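Local coordinates for putative phenazine biosynthesis PhzC/PhzF protein (Clostridium difficile, PDB 4DUN), which probably acts as an isomerase and belongs to the PhzF family of phenazine biosynthesis-like proteins, at residues P138-S143 with I148-S153; I177-G182 with P212-K217. All blocks are in the same frame, centred on the assembly; numbering follows the deposited sequence. Where two conformers were deposited one is given.

Contact 1: residues P138-S143 with I148-S153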
# COMPACT_ATOMS: atom_id res chain seq x y z
N PRO A 138 -10.91 -24.01 20.08
CA PRO A 138 -10.95 -23.04 21.18
C PRO A 138 -11.52 -23.60 22.48
O PRO A 138 -12.21 -24.63 22.46
CB PRO A 138 -11.85 -21.92 20.64
CG PRO A 138 -12.73 -22.59 19.66
CD PRO A 138 -11.98 -23.77 19.10
N SER A 139 -11.21 -22.95 23.62
CA SER A 139 -11.74 -23.32 24.93
C SER A 139 -13.24 -23.00 24.97
O SER A 139 -14.03 -23.79 25.47
CB SER A 139 -11.02 -22.57 26.05
OG SER A 139 -9.61 -22.57 25.86
N ASP A 140 -13.60 -21.83 24.40
CA ASP A 140 -14.97 -21.32 24.34
C ASP A 140 -15.17 -20.48 23.08
O ASP A 140 -14.20 -20.00 22.48
CB ASP A 140 -15.29 -20.46 25.59
CG ASP A 140 -15.43 -21.25 26.89
OD1 ASP A 140 -16.42 -22.00 27.02
OD2 ASP A 140 -14.58 -21.08 27.79
N VAL A 141 -16.43 -20.30 22.68
CA VAL A 141 -16.81 -19.52 21.49
C VAL A 141 -17.88 -18.50 21.92
O VAL A 141 -18.86 -18.89 22.54
CB VAL A 141 -17.30 -20.42 20.32
CG1 VAL A 141 -17.69 -19.58 19.11
CG2 VAL A 141 -16.25 -21.46 19.92
N TYR A 142 -17.68 -17.21 21.58
CA TYR A 142 -18.62 -16.13 21.89
C TYR A 142 -19.01 -15.41 20.61
O TYR A 142 -18.29 -15.47 19.60
CB TYR A 142 -18.06 -15.15 22.94
CG TYR A 142 -18.04 -15.74 24.33
CD1 TYR A 142 -17.04 -16.64 24.71
CD2 TYR A 142 -19.01 -15.40 25.27
CE1 TYR A 142 -17.04 -17.23 25.97
CE2 TYR A 142 -19.00 -15.96 26.54
CZ TYR A 142 -18.02 -16.87 26.89
OH TYR A 142 -18.01 -17.42 28.15
N SER A 143 -20.19 -14.77 20.62
CA SER A 143 -20.71 -14.17 19.41
C SER A 143 -21.21 -12.76 19.62
O SER A 143 -21.85 -12.46 20.63
CB SER A 143 -21.84 -15.04 18.86
OG SER A 143 -22.43 -14.53 17.67
N ILE A 148 -15.83 -14.60 18.33
CA ILE A 148 -14.76 -14.54 19.33
C ILE A 148 -14.37 -15.95 19.73
O ILE A 148 -15.21 -16.70 20.24
CB ILE A 148 -15.18 -13.68 20.54
CG1 ILE A 148 -15.58 -12.25 20.08
CG2 ILE A 148 -14.05 -13.63 21.60
CD1 ILE A 148 -16.50 -11.53 20.98
N LEU A 149 -13.09 -16.29 19.52
CA LEU A 149 -12.54 -17.61 19.85
C LEU A 149 -11.58 -17.49 21.00
O LEU A 149 -10.53 -16.85 20.88
CB LEU A 149 -11.84 -18.25 18.63
CG LEU A 149 -12.65 -18.30 17.29
CD1 LEU A 149 -11.80 -18.83 16.14
CD2 LEU A 149 -13.94 -19.09 17.44
N LEU A 150 -11.96 -18.07 22.13
CA LEU A 150 -11.10 -18.06 23.31
C LEU A 150 -10.09 -19.19 23.18
O LEU A 150 -10.47 -20.36 23.16
CB LEU A 150 -11.92 -18.17 24.62
CG LEU A 150 -11.08 -18.34 25.90
CD1 LEU A 150 -10.37 -17.03 26.28
CD2 LEU A 150 -11.91 -18.86 27.04
N LEU A 151 -8.80 -18.83 23.11
CA LEU A 151 -7.74 -19.84 23.04
C LEU A 151 -7.15 -20.06 24.43
O LEU A 151 -7.46 -19.30 25.34
CB LEU A 151 -6.66 -19.46 22.01
CG LEU A 151 -7.15 -19.20 20.55
CD1 LEU A 151 -5.96 -19.04 19.60
CD2 LEU A 151 -8.06 -20.33 20.02
N ASN A 152 -6.37 -21.14 24.61
CA ASN A 152 -5.86 -21.54 25.93
C ASN A 152 -4.62 -20.79 26.42
O ASN A 152 -4.25 -20.94 27.58
CB ASN A 152 -5.61 -23.04 25.93
CG ASN A 152 -6.88 -23.84 26.00
OD1 ASN A 152 -7.65 -23.75 26.97
ND2 ASN A 152 -7.15 -24.64 24.98
N SER A 153 -3.96 -19.99 25.56
CA SER A 153 -2.76 -19.23 25.98
C SER A 153 -2.42 -18.14 24.98
O SER A 153 -2.84 -18.19 23.84
CB SER A 153 -1.56 -20.17 26.09
OG SER A 153 -1.12 -20.62 24.81
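Tyr142 and Ile148 face each other as a hydrogen-bonded antiparallel pair, joined by two backbone bonds: Tyr142 N to Ile148 O (2.9 Å, nearly straight at 174°) and Ile148 N to Tyr142 O (2.9 Å). Their CB atoms lie 4.0 Å apart, so side-chain contact within the pair is made at the roots, while the phenol ring reaches on beyond. In the neighbouring, non-hydrogen-bonded pair, Val141 and Leu149 project from the same face of the hairpin; CD2 of Leu149 sits 4.1 Å from both Val141 CG1 and Val141 CG2, so the forked valine receives a single methyl. Leu150 N also donates to Asp140 O, and Leu150 O takes Ser139 N at 2.7 Å. Pro138, having no N-H to offer, adds carbon instead: its CB packs against Leu149 CB and, at 4.2 Å, against Leu151 CD2. CG of Leu151 stands anti to its carbonyl carbon (chi1 -56°), and this brings the end of a side chain that starts out away from the proline back to it. A very short approach of Ser139 OG to Asn152 OD1 is doubtful as a bond, because the serine has two conformers.

Further out, Tyr142, Ile148 and Leu150 meet helix 207-218, the tyrosine ring meeting that of Tyr213, whereas Leu149 packs on Ile134 and Ile178. Apolar Ile148 and Leu150 suit the helix side, Val141 and Leu149 the other face; partly exposed Asp140 is the exception. The unit is a beta hairpin, consistent with the helix-filled beta barrels of the PhzF and diaminopimelate epimerase fold.

Contact 2: residues I177-G182 with P212-K217; sequences IITAQG and PYWSEK
Thr179 meets Trp214 through its hydroxyl: OG1 accepts the indole N-H, with NE1 3.0 Å away and an angle of 152° at the hydrogen. The oxygen lies at the indole edge, 14° out of the ring plane. With OG1 anti to the backbone N (chi1 -171°), the hydroxyl is turned to the helix, and its CG2 methyl also comes within 4.1 Å of Trp214 NE1. The same oxygen is hydrogen-bonded to Val188 O on the neighbouring strand, a dual role that suits a threonine, whose hydroxyl can give and receive.

At Ala180 the side chain points away from the helix, and the backbone does the touching: its carbonyl carbon lies 3.5 Å from Trp214 CZ2. Gln181 then brings its CG obliquely to the far end of the indole, 3.5 Å from Trp214 CZ3. The ring is held within its own helix too, since Tyr213 CE2 stands over the indole centre, 3.7 Å above the plane; Phe187 stacks on it from outside the two segments.

Strand and helix axes approach only to 10.8 Å, a gap that the wide indole is well suited to span. The indole is otherwise met mainly by carbon; the directed bond to Thr179 satisfies its buried N-H and probably helps to set the rotation of the ring.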
# COMPACT_ATOMS: atom_id res chain seq x y z
N ILE A 177 -12.09 -12.99 15.72
CA ILE A 177 -11.22 -12.61 16.82
C ILE A 177 -10.72 -13.87 17.54
O ILE A 177 -11.52 -14.76 17.86
CB ILE A 177 -11.98 -11.68 17.82
CG1 ILE A 177 -12.49 -10.37 17.16
CG2 ILE A 177 -11.15 -11.39 19.10
CD1 ILE A 177 -13.53 -9.65 18.01
N ILE A 178 -9.42 -13.91 17.85
CA ILE A 178 -8.86 -14.94 18.71
C ILE A 178 -8.35 -14.20 19.95
O ILE A 178 -7.83 -13.09 19.83
CB ILE A 178 -7.80 -15.86 18.03
CG1 ILE A 178 -6.58 -15.05 17.52
CG2 ILE A 178 -8.44 -16.72 16.94
CD1 ILE A 178 -5.39 -15.93 17.03
N THR A 179 -8.60 -14.73 21.15
CA THR A 179 -8.21 -14.00 22.37
C THR A 179 -7.73 -14.97 23.45
O THR A 179 -8.12 -16.13 23.44
CB THR A 179 -9.41 -13.12 22.87
OG1 THR A 179 -8.97 -12.27 23.92
CG2 THR A 179 -10.60 -13.95 23.35
N ALA A 180 -6.89 -14.48 24.38
CA ALA A 180 -6.41 -15.27 25.53
C ALA A 180 -5.88 -14.32 26.59
O ALA A 180 -5.75 -13.13 26.31
CB ALA A 180 -5.30 -16.23 25.09
N GLN A 181 -5.59 -14.83 27.80
CA GLN A 181 -4.96 -13.99 28.82
C GLN A 181 -3.55 -13.63 28.36
O GLN A 181 -2.91 -14.43 27.68
CB GLN A 181 -4.89 -14.72 30.17
CG GLN A 181 -6.08 -14.48 31.06
CD GLN A 181 -5.86 -15.09 32.41
OE1 GLN A 181 -5.19 -14.52 33.28
NE2 GLN A 181 -6.43 -16.26 32.62
N GLY A 182 -3.06 -12.44 28.71
CA GLY A 182 -1.72 -12.03 28.29
C GLY A 182 -0.61 -12.39 29.26
O GLY A 182 -0.85 -12.60 30.46
N PRO A 212 -15.78 -6.06 28.40
CA PRO A 212 -16.70 -6.66 29.39
C PRO A 212 -16.38 -8.13 29.62
O PRO A 212 -16.47 -8.59 30.76
CB PRO A 212 -18.09 -6.49 28.75
CG PRO A 212 -17.83 -6.26 27.28
CD PRO A 212 -16.52 -5.51 27.24
N TYR A 213 -15.99 -8.86 28.58
CA TYR A 213 -15.67 -10.26 28.77
C TYR A 213 -14.47 -10.53 29.69
O TYR A 213 -14.58 -11.32 30.61
CB TYR A 213 -15.43 -10.97 27.43
CG TYR A 213 -14.94 -12.38 27.65
CD1 TYR A 213 -15.83 -13.40 27.94
CD2 TYR A 213 -13.60 -12.67 27.64
CE1 TYR A 213 -15.38 -14.69 28.18
CE2 TYR A 213 -13.14 -13.94 27.88
CZ TYR A 213 -14.03 -14.95 28.15
OH TYR A 213 -13.55 -16.22 28.39
N TRP A 214 -13.36 -9.83 29.48
CA TRP A 214 -12.19 -10.02 30.33
C TRP A 214 -12.36 -9.32 31.68
O TRP A 214 -11.82 -9.81 32.68
CB TRP A 214 -10.91 -9.59 29.61
CG TRP A 214 -10.50 -10.57 28.55
CD1 TRP A 214 -10.56 -10.39 27.20
CD2 TRP A 214 -10.00 -11.90 28.76
NE1 TRP A 214 -10.07 -11.51 26.55
CE2 TRP A 214 -9.76 -12.46 27.49
CE3 TRP A 214 -9.73 -12.67 29.91
CZ2 TRP A 214 -9.27 -13.76 27.32
CZ3 TRP A 214 -9.26 -13.96 29.74
CH2 TRP A 214 -8.99 -14.48 28.47
N SER A 215 -13.14 -8.22 31.73
CA SER A 215 -13.44 -7.55 33.01
C SER A 215 -14.09 -8.54 33.99
O SER A 215 -13.71 -8.56 35.16
CB SER A 215 -14.36 -6.36 32.80
OG SER A 215 -14.70 -5.79 34.06
N GLU A 216 -15.06 -9.34 33.51
CA GLU A 216 -15.78 -10.32 34.32
C GLU A 216 -14.85 -11.49 34.72
O GLU A 216 -14.85 -11.89 35.89
CB GLU A 216 -17.01 -10.84 33.54
CG GLU A 216 -17.88 -11.86 34.29
CD GLU A 216 -18.37 -11.46 35.67
OE1 GLU A 216 -18.24 -12.30 36.60
OE2 GLU A 216 -18.87 -10.33 35.83
N LYS A 217 -14.06 -12.00 33.77
CA LYS A 217 -13.13 -13.12 33.99
C LYS A 217 -11.99 -12.79 34.95
O LYS A 217 -11.61 -13.64 35.76
CB LYS A 217 -12.53 -13.60 32.65
CG LYS A 217 -13.51 -14.37 31.76
CD LYS A 217 -13.77 -15.81 32.27
CE LYS A 217 -15.01 -16.43 31.66
NZ LYS A 217 -15.25 -17.81 32.17

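In the fold
Contact 1 and contact 2 have centres about 9 Å apart and share a sheet, since strands 147-150 and 176-181 run side by side in parallel. Two probable backbone hydrogen bonds join them, Leu149 N to Ile177 O at 2.8 Å and Leu151 N to Thr179 O at 2.8 Å. Helix 207-218 draws them together as well: Leu150 CD2 packs 3.4 Å from Tyr213 OH, and Trp214 touches Leu150 besides the strand of contact 2. Hairpin and strand 176-181 thus form neighbouring strands of one layer, and helix 207-218 packs against one face of it. Both contacts lie away from Glu47, the predicted active-site residue.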